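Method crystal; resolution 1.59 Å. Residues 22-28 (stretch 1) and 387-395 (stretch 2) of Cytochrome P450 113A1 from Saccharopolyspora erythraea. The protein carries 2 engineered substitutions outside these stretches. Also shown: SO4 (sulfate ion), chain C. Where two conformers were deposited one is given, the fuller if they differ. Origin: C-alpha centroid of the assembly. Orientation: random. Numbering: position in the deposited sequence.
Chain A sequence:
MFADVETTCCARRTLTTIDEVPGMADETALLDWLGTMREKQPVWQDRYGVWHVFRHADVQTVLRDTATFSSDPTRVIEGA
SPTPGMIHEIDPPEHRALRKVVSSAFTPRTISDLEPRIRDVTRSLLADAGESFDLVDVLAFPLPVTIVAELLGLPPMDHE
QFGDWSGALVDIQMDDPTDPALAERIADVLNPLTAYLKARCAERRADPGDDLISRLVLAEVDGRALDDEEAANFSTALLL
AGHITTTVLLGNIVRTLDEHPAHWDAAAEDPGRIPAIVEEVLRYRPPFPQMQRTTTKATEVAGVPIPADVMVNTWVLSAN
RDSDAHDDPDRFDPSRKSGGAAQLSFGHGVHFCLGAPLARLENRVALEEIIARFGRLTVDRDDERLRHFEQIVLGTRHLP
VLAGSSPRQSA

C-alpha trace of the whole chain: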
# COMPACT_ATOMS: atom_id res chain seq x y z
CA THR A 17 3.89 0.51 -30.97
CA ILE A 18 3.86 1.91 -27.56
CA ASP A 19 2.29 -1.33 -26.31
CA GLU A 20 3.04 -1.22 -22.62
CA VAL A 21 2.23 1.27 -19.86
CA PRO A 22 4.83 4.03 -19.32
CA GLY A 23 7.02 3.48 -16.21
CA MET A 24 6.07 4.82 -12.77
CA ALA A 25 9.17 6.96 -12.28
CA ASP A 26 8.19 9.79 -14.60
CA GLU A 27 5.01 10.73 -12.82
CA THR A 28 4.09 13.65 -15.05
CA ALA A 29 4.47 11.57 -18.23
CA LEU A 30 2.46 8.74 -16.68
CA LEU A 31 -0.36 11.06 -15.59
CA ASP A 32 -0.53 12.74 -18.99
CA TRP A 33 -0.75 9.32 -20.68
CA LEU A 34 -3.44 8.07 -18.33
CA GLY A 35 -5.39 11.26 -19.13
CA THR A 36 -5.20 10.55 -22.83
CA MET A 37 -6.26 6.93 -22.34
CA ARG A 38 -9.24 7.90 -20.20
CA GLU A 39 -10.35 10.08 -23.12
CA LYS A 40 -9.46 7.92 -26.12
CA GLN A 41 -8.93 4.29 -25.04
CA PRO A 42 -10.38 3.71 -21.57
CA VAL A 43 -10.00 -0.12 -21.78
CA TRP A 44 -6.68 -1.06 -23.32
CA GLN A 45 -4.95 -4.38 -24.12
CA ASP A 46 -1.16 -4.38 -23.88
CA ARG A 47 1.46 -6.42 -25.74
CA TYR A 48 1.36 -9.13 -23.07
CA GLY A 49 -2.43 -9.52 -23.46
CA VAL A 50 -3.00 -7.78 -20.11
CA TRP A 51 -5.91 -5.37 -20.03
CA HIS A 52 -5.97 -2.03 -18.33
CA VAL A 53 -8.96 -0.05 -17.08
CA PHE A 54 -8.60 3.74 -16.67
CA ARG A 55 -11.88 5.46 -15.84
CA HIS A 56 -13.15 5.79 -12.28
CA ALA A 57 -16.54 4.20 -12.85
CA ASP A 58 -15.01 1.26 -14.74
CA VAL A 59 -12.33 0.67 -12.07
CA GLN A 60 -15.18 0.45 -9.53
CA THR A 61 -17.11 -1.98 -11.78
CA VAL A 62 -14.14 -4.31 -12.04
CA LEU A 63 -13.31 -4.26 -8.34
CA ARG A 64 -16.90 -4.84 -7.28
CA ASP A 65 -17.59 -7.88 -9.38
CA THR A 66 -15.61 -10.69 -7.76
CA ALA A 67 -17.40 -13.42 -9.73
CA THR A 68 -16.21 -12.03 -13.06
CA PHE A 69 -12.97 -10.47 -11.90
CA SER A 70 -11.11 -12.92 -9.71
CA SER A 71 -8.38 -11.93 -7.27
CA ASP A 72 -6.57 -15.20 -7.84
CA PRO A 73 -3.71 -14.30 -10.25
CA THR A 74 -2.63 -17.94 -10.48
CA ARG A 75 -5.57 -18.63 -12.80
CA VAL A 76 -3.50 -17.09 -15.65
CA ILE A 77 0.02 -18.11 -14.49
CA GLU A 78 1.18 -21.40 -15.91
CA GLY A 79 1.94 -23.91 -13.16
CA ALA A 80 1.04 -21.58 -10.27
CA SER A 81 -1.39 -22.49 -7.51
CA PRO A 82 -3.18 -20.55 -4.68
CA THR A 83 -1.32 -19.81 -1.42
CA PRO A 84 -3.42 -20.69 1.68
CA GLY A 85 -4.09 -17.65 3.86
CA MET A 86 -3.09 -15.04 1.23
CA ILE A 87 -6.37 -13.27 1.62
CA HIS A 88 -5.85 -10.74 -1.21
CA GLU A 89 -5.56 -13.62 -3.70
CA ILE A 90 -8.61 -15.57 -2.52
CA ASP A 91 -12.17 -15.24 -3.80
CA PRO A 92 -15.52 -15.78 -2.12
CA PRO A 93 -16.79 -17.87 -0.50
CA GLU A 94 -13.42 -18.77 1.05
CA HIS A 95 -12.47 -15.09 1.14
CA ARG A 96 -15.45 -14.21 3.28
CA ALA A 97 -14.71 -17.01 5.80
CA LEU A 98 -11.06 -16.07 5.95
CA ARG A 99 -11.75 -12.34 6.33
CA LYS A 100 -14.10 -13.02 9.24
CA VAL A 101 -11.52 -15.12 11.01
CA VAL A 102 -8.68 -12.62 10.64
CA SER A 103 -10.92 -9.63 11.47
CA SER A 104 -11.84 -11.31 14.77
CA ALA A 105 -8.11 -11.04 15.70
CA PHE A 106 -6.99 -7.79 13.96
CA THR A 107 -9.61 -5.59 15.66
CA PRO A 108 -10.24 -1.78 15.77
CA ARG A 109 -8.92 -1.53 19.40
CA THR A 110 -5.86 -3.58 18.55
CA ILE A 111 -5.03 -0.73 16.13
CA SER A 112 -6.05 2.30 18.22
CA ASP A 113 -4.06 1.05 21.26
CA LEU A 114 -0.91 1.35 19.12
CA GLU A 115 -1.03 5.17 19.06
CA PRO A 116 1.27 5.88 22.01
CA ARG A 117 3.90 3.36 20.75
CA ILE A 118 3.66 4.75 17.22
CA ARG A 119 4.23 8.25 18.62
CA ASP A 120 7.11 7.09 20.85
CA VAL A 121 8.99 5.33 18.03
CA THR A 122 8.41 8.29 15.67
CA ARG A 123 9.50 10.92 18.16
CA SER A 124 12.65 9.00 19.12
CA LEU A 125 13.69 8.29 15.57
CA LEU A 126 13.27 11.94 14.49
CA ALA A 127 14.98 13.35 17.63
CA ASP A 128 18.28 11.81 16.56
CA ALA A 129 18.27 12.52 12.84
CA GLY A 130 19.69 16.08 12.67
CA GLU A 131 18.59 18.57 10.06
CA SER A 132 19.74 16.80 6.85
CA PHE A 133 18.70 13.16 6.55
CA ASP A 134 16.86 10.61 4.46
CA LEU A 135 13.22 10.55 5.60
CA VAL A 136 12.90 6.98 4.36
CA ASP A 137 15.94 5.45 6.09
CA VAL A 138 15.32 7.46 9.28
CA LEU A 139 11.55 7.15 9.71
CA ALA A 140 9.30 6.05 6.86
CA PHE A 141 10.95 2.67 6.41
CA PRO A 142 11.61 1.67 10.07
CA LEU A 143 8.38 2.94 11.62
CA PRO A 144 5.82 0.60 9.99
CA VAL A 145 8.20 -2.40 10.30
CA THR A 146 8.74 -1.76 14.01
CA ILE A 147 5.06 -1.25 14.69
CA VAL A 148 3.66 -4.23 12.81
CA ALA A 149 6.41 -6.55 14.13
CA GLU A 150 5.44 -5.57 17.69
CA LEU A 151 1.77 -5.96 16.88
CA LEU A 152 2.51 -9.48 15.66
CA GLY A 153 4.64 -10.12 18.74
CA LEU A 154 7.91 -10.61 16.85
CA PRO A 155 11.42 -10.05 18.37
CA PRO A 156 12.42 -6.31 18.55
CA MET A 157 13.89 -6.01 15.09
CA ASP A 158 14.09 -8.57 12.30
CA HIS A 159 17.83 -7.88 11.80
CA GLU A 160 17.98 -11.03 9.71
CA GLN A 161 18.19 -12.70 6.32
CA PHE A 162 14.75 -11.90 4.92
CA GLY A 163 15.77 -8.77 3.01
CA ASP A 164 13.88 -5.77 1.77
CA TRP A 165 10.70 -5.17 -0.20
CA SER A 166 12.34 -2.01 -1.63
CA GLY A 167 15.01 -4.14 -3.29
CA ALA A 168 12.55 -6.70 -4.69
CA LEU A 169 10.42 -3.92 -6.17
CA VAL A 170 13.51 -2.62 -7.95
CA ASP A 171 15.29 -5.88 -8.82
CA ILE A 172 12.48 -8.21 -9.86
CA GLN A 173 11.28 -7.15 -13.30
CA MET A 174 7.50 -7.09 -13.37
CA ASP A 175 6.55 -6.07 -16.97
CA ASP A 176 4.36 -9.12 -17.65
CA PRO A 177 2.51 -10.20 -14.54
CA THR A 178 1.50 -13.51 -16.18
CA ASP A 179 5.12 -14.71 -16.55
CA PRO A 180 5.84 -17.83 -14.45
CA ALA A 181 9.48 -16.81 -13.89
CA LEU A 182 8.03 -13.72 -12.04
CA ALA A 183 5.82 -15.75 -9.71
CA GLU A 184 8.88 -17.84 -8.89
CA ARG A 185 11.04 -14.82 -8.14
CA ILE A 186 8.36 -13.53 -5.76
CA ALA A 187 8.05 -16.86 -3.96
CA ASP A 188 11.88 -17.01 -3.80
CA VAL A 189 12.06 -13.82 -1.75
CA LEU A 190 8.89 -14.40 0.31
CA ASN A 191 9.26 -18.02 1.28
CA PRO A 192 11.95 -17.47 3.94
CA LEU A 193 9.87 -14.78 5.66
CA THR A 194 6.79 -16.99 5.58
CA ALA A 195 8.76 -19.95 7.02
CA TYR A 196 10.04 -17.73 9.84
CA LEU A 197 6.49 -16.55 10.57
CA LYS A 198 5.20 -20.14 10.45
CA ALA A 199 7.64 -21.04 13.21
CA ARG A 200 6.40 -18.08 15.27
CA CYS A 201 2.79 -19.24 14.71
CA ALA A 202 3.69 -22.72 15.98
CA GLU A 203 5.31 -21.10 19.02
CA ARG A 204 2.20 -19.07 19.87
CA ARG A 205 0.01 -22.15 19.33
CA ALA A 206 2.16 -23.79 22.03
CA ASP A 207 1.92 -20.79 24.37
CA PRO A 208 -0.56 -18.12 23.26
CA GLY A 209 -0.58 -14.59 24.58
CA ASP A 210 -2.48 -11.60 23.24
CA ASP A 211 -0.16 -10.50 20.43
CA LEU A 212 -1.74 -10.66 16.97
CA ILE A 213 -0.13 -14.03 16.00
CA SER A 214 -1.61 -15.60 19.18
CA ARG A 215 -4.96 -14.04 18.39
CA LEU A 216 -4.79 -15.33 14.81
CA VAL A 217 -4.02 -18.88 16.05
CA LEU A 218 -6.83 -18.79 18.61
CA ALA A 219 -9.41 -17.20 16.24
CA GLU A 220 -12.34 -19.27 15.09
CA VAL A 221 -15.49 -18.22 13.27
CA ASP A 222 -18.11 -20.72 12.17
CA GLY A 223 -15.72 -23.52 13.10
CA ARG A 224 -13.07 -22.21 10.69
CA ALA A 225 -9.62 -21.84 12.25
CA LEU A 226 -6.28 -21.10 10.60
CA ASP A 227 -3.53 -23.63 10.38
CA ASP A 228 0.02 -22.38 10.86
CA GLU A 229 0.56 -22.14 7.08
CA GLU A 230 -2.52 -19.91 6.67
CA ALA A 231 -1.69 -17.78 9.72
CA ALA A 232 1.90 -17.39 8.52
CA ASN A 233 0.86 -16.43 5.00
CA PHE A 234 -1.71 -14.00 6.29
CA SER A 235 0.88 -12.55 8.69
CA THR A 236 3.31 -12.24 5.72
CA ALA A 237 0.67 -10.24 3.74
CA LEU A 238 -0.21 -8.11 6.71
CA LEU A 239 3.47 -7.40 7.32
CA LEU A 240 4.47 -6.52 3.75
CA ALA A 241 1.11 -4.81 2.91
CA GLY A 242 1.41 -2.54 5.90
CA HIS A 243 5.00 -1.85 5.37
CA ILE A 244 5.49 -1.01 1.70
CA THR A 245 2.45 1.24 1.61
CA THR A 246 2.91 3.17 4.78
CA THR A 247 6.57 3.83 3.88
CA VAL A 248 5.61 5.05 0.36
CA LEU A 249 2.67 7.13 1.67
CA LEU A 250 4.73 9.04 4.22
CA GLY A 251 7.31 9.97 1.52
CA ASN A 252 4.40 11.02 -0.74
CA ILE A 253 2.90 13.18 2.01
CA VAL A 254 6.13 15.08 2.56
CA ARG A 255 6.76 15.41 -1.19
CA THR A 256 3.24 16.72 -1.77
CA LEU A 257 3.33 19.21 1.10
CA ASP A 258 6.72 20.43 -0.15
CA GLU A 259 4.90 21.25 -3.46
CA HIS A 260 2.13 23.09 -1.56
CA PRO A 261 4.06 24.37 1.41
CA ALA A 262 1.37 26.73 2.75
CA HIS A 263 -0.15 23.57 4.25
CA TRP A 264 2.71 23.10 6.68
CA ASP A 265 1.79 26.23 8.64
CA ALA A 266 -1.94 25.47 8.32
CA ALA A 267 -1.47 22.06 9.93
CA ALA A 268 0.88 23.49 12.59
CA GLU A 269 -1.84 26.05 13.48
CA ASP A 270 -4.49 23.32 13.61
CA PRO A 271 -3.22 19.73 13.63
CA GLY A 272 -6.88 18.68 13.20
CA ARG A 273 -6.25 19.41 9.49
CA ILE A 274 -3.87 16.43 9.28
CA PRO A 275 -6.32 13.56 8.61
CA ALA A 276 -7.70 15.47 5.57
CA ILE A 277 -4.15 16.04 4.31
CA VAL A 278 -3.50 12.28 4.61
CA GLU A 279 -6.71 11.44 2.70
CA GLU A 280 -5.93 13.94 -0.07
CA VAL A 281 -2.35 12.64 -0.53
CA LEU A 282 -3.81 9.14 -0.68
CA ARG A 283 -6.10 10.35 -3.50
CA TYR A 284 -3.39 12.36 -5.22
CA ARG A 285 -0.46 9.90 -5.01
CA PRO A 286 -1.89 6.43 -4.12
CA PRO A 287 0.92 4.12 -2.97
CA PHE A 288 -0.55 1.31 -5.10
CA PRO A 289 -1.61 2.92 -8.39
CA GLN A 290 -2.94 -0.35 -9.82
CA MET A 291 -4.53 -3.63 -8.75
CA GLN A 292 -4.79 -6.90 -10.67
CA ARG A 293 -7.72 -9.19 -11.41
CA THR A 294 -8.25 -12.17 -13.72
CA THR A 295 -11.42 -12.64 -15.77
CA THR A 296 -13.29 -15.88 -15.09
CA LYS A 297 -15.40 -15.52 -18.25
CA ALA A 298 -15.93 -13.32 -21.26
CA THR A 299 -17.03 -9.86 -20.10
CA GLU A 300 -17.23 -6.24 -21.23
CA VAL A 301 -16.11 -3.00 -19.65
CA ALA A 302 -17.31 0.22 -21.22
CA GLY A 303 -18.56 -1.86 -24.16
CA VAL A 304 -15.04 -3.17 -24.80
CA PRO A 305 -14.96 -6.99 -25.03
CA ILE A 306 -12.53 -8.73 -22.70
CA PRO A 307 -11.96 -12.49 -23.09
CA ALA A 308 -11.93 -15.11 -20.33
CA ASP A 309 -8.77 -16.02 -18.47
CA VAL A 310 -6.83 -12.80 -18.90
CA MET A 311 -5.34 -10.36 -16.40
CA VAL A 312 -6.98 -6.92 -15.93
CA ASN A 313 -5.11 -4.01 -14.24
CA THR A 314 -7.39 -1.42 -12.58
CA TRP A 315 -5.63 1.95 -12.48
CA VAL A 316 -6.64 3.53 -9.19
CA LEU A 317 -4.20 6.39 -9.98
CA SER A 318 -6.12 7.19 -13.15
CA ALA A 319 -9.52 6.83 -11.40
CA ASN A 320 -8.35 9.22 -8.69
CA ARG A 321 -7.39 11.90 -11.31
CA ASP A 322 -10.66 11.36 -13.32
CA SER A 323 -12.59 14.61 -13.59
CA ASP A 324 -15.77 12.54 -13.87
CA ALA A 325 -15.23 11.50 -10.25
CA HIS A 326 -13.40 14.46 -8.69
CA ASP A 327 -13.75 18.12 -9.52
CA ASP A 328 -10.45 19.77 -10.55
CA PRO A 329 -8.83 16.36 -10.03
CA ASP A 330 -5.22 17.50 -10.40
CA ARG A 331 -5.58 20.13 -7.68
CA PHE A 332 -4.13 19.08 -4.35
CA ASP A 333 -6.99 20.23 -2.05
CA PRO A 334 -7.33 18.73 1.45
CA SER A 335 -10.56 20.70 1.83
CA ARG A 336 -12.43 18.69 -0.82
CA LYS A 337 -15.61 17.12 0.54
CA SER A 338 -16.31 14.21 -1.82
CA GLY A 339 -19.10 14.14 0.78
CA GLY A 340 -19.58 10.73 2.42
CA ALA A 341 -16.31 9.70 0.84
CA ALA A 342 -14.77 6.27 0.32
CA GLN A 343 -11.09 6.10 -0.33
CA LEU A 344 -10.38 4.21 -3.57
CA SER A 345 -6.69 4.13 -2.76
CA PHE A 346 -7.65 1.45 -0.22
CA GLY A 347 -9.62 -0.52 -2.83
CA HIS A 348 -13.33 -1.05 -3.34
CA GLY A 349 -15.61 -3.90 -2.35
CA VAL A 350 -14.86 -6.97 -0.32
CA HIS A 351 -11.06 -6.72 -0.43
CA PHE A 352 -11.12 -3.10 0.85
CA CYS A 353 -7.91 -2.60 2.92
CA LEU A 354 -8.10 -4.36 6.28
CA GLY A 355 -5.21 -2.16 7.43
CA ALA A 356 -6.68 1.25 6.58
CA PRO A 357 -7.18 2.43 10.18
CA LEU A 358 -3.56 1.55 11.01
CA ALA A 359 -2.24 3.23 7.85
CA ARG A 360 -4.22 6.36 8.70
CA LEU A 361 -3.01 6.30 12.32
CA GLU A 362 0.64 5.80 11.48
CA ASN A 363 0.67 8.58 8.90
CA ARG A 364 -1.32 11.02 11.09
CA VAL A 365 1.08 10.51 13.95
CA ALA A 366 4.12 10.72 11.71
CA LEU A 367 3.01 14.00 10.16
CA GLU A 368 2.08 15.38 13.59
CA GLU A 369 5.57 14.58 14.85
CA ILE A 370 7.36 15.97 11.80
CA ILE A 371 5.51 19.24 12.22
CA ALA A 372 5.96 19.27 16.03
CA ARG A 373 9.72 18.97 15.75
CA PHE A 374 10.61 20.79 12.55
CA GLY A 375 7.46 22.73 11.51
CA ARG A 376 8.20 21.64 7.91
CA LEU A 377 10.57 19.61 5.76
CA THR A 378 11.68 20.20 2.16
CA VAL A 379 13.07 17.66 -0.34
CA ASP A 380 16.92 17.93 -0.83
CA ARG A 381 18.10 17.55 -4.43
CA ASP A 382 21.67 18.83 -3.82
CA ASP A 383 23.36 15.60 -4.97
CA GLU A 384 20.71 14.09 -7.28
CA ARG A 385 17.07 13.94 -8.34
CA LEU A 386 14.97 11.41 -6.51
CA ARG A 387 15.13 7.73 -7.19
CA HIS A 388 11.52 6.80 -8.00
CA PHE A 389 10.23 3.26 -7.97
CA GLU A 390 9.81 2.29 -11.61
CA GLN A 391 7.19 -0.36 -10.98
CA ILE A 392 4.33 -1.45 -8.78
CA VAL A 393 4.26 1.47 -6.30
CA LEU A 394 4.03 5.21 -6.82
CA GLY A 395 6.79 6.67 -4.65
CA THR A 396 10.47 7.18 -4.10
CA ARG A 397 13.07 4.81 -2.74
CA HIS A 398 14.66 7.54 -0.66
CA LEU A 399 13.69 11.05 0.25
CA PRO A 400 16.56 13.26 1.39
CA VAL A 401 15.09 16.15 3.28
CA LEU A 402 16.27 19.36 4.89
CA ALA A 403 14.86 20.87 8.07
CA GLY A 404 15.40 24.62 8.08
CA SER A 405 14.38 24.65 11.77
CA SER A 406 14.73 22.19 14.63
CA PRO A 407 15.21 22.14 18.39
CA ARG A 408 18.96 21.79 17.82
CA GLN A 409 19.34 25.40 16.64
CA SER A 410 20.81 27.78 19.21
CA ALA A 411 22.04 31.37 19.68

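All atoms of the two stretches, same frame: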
# COMPACT_ATOMS: atom_id res chain seq x y z
N PRO A 22 3.58 3.34 -19.69
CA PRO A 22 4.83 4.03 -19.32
C PRO A 22 5.25 3.70 -17.87
O PRO A 22 4.42 3.23 -17.08
CB PRO A 22 4.49 5.52 -19.47
CG PRO A 22 3.27 5.59 -20.31
CD PRO A 22 2.51 4.30 -20.05
N GLY A 23 6.54 3.85 -17.56
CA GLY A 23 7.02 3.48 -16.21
C GLY A 23 6.51 4.42 -15.13
O GLY A 23 6.00 5.52 -15.43
N MET A 24 6.63 4.01 -13.88
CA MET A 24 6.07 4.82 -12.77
C MET A 24 6.95 5.99 -12.42
O MET A 24 6.50 6.91 -11.79
CB MET A 24 5.87 4.01 -11.50
CG MET A 24 5.05 2.75 -11.65
SD MET A 24 3.28 3.17 -11.82
CE MET A 24 2.62 1.52 -11.69
N ALA A 25 8.23 5.95 -12.78
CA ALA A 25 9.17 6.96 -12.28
C ALA A 25 8.93 8.36 -12.79
O ALA A 25 9.16 9.32 -12.06
CB ALA A 25 10.58 6.54 -12.58
N ASP A 26 8.53 8.49 -14.06
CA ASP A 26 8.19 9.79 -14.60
C ASP A 26 6.73 10.04 -14.37
O ASP A 26 5.89 9.74 -15.22
CB ASP A 26 8.51 9.84 -16.09
CG ASP A 26 8.40 11.25 -16.68
OD1 ASP A 26 7.70 12.14 -16.13
OD2 ASP A 26 9.01 11.48 -17.77
N GLU A 27 6.41 10.63 -13.22
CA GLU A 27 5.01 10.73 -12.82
C GLU A 27 4.22 11.62 -13.76
O GLU A 27 3.07 11.29 -14.11
CB GLU A 27 4.95 11.24 -11.38
CG GLU A 27 3.57 11.43 -10.84
CD GLU A 27 3.61 12.21 -9.56
OE1 GLU A 27 3.77 11.55 -8.50
OE2 GLU A 27 3.46 13.46 -9.67
N THR A 28 4.81 12.73 -14.18
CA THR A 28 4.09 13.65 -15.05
C THR A 28 3.73 12.99 -16.38
O THR A 28 2.57 13.13 -16.87
CB THR A 28 4.92 14.91 -15.31
OG1 THR A 28 5.10 15.53 -14.02
CG2 THR A 28 4.16 15.90 -16.29
N ARG A 387 15.20 9.04 -6.61
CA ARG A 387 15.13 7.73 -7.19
C ARG A 387 13.71 7.18 -7.00
O ARG A 387 13.38 6.68 -5.95
CB ARG A 387 16.13 6.79 -6.52
CG ARG A 387 17.52 6.75 -7.15
CD ARG A 387 18.56 7.45 -6.31
NE ARG A 387 18.65 6.93 -4.94
CZ ARG A 387 19.74 7.01 -4.19
NH1 ARG A 387 20.85 7.57 -4.67
NH2 ARG A 387 19.73 6.52 -2.96
N HIS A 388 12.90 7.30 -8.03
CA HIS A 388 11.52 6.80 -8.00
C HIS A 388 11.50 5.31 -8.21
O HIS A 388 12.35 4.75 -8.95
CB HIS A 388 10.71 7.45 -9.12
CG HIS A 388 10.38 8.87 -8.88
ND1 HIS A 388 9.08 9.31 -8.77
CD2 HIS A 388 11.17 9.96 -8.71
CE1 HIS A 388 9.08 10.62 -8.58
NE2 HIS A 388 10.33 11.03 -8.53
N PHE A 389 10.54 4.63 -7.56
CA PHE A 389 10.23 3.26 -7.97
C PHE A 389 9.76 3.29 -9.44
O PHE A 389 9.03 4.21 -9.88
CB PHE A 389 9.14 2.66 -7.08
CG PHE A 389 9.61 2.36 -5.69
CD1 PHE A 389 10.39 1.24 -5.43
CD2 PHE A 389 9.33 3.21 -4.64
CE1 PHE A 389 10.84 0.98 -4.16
CE2 PHE A 389 9.78 2.94 -3.33
CZ PHE A 389 10.59 1.82 -3.12
N GLU A 390 10.21 2.33 -10.23
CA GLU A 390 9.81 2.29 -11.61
C GLU A 390 8.61 1.39 -11.83
O GLU A 390 7.96 1.45 -12.88
CB GLU A 390 10.94 1.77 -12.48
CG GLU A 390 12.28 2.41 -12.17
CD GLU A 390 13.10 2.73 -13.41
OE1 GLU A 390 13.03 1.96 -14.40
OE2 GLU A 390 13.80 3.76 -13.38
N GLN A 391 8.33 0.54 -10.86
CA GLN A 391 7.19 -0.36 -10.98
C GLN A 391 6.43 -0.53 -9.68
O GLN A 391 6.97 -0.31 -8.57
CB GLN A 391 7.61 -1.72 -11.55
CG GLN A 391 9.08 -2.00 -11.36
CD GLN A 391 9.46 -3.43 -11.69
OE1 GLN A 391 9.27 -3.91 -12.82
NE2 GLN A 391 9.99 -4.13 -10.69
N ILE A 392 5.19 -0.97 -9.86
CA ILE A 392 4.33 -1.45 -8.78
C ILE A 392 3.78 -0.32 -7.89
O ILE A 392 2.55 -0.13 -7.85
CB ILE A 392 5.00 -2.55 -7.93
CG1 ILE A 392 5.44 -3.72 -8.83
CG2 ILE A 392 4.07 -3.00 -6.79
CD1 ILE A 392 4.41 -4.24 -9.77
N VAL A 393 4.67 0.40 -7.21
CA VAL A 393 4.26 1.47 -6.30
C VAL A 393 4.55 2.83 -6.90
O VAL A 393 5.40 2.99 -7.80
CB VAL A 393 4.89 1.33 -4.90
CG1 VAL A 393 4.52 0.01 -4.25
CG2 VAL A 393 6.41 1.49 -4.97
N LEU A 394 3.81 3.83 -6.42
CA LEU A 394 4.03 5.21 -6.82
C LEU A 394 4.73 5.96 -5.70
O LEU A 394 4.11 6.35 -4.73
CB LEU A 394 2.67 5.87 -7.17
CG LEU A 394 2.78 7.28 -7.70
CD1 LEU A 394 3.22 7.25 -9.19
CD2 LEU A 394 1.45 8.04 -7.61
N GLY A 395 6.06 6.15 -5.80
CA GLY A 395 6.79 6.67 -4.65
C GLY A 395 8.27 6.75 -4.95
O GLY A 395 8.70 6.47 -6.07
S SO4 C . 12.19 14.49 -8.70
O1 SO4 C . 13.49 14.75 -8.10
O2 SO4 C . 12.09 13.08 -8.97
O3 SO4 C . 12.06 15.25 -9.94
O4 SO4 C . 11.10 14.94 -7.82
O HOH W 1 6.85 7.69 -9.24

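Segments that lie far apart in sequence often pack together without forming a sheet or a helix pair, and such contacts can rest on a single backbone hydrogen bond with close packing around it. Residues 22-28 and 387-395 of cytochrome P450 113A1 illustrate the principle. At least 363 positions separate any two touching residues, stretch 2 has no regular secondary structure, and stretch 1 is irregular until a helix begins at Glu27. Together the two bury 438 Å² of surface.

The direct polar link is a single hydrogen bond, from Met24 N to Glu390 O, at 3.1 Å and with an N-H...acceptor angle of 169°, close to linear. It belongs to the place where the two backbones run nearest, the Met24 CA and Glu390 CA atoms lying 4.7 Å apart. Because the bond uses main-chain atoms, the side chain of Glu390 takes no part in it; its CA-to-CB bond points away from stretch 1.

Proximity alone does not make a hydrogen bond, and two neighbouring pairs show why. Ala25 N lies 3.5 Å from Phe389 O, and Ala25 O lies 3.3 Å from His388 ND1, yet in both cases the angle is poor. In the second pair the carbonyl oxygen sits over one face of the imidazole ring, whereas a hydrogen bond to a ring nitrogen is made near the ring plane.

A water links the same ring nitrogen to a different carbonyl. It donates to Met24 O at 2.7 Å and is hydrogen-bonded to His388 ND1 at 2.8 Å, so the histidine is tied to the backbone of stretch 1 through solvent. The other ring nitrogen is engaged as well: His388 NE2 donates to O2 of a sulfate ion, probably from the crystallisation liquor, at 2.7 Å and 136°. The sulfate oxygen lies at the ring edge, near its plane.

Van der Waals packing accounts for much of the rest, and Met24 is its centre. This buried residue, with 107 Å² covered by stretch 2, points its CA-to-CB bond toward that stretch. Its m, m, t side chain runs along the backbone there: Met24 CB is 3.6 Å from Phe389 O and 3.9 Å from Val393 O, Met24 CG is 3.8 Å from Gln391 CA, and Met24 CE reaches to 4.0 Å from Ile392 N. The methionine thus packs chiefly against main chain, while the CA-to-CB bonds of Gln391, Ile392 and Val393 point away.

Side chain meets side chain more directly at Ala25, whose CB is 3.6 Å from His388 CB. Leu394 adds a looser contact: its CA-to-CB bond points sideways, but the end of the side chain comes nearer, bringing Leu394 CD1 to 4.2 Å from Met24 O and Leu394 CD2 to 4.3 Å from Glu27 OE1. That glutamate contributes no salt bridge here; its carboxylate oxygens are hydrogen-bonded elsewhere in the structure.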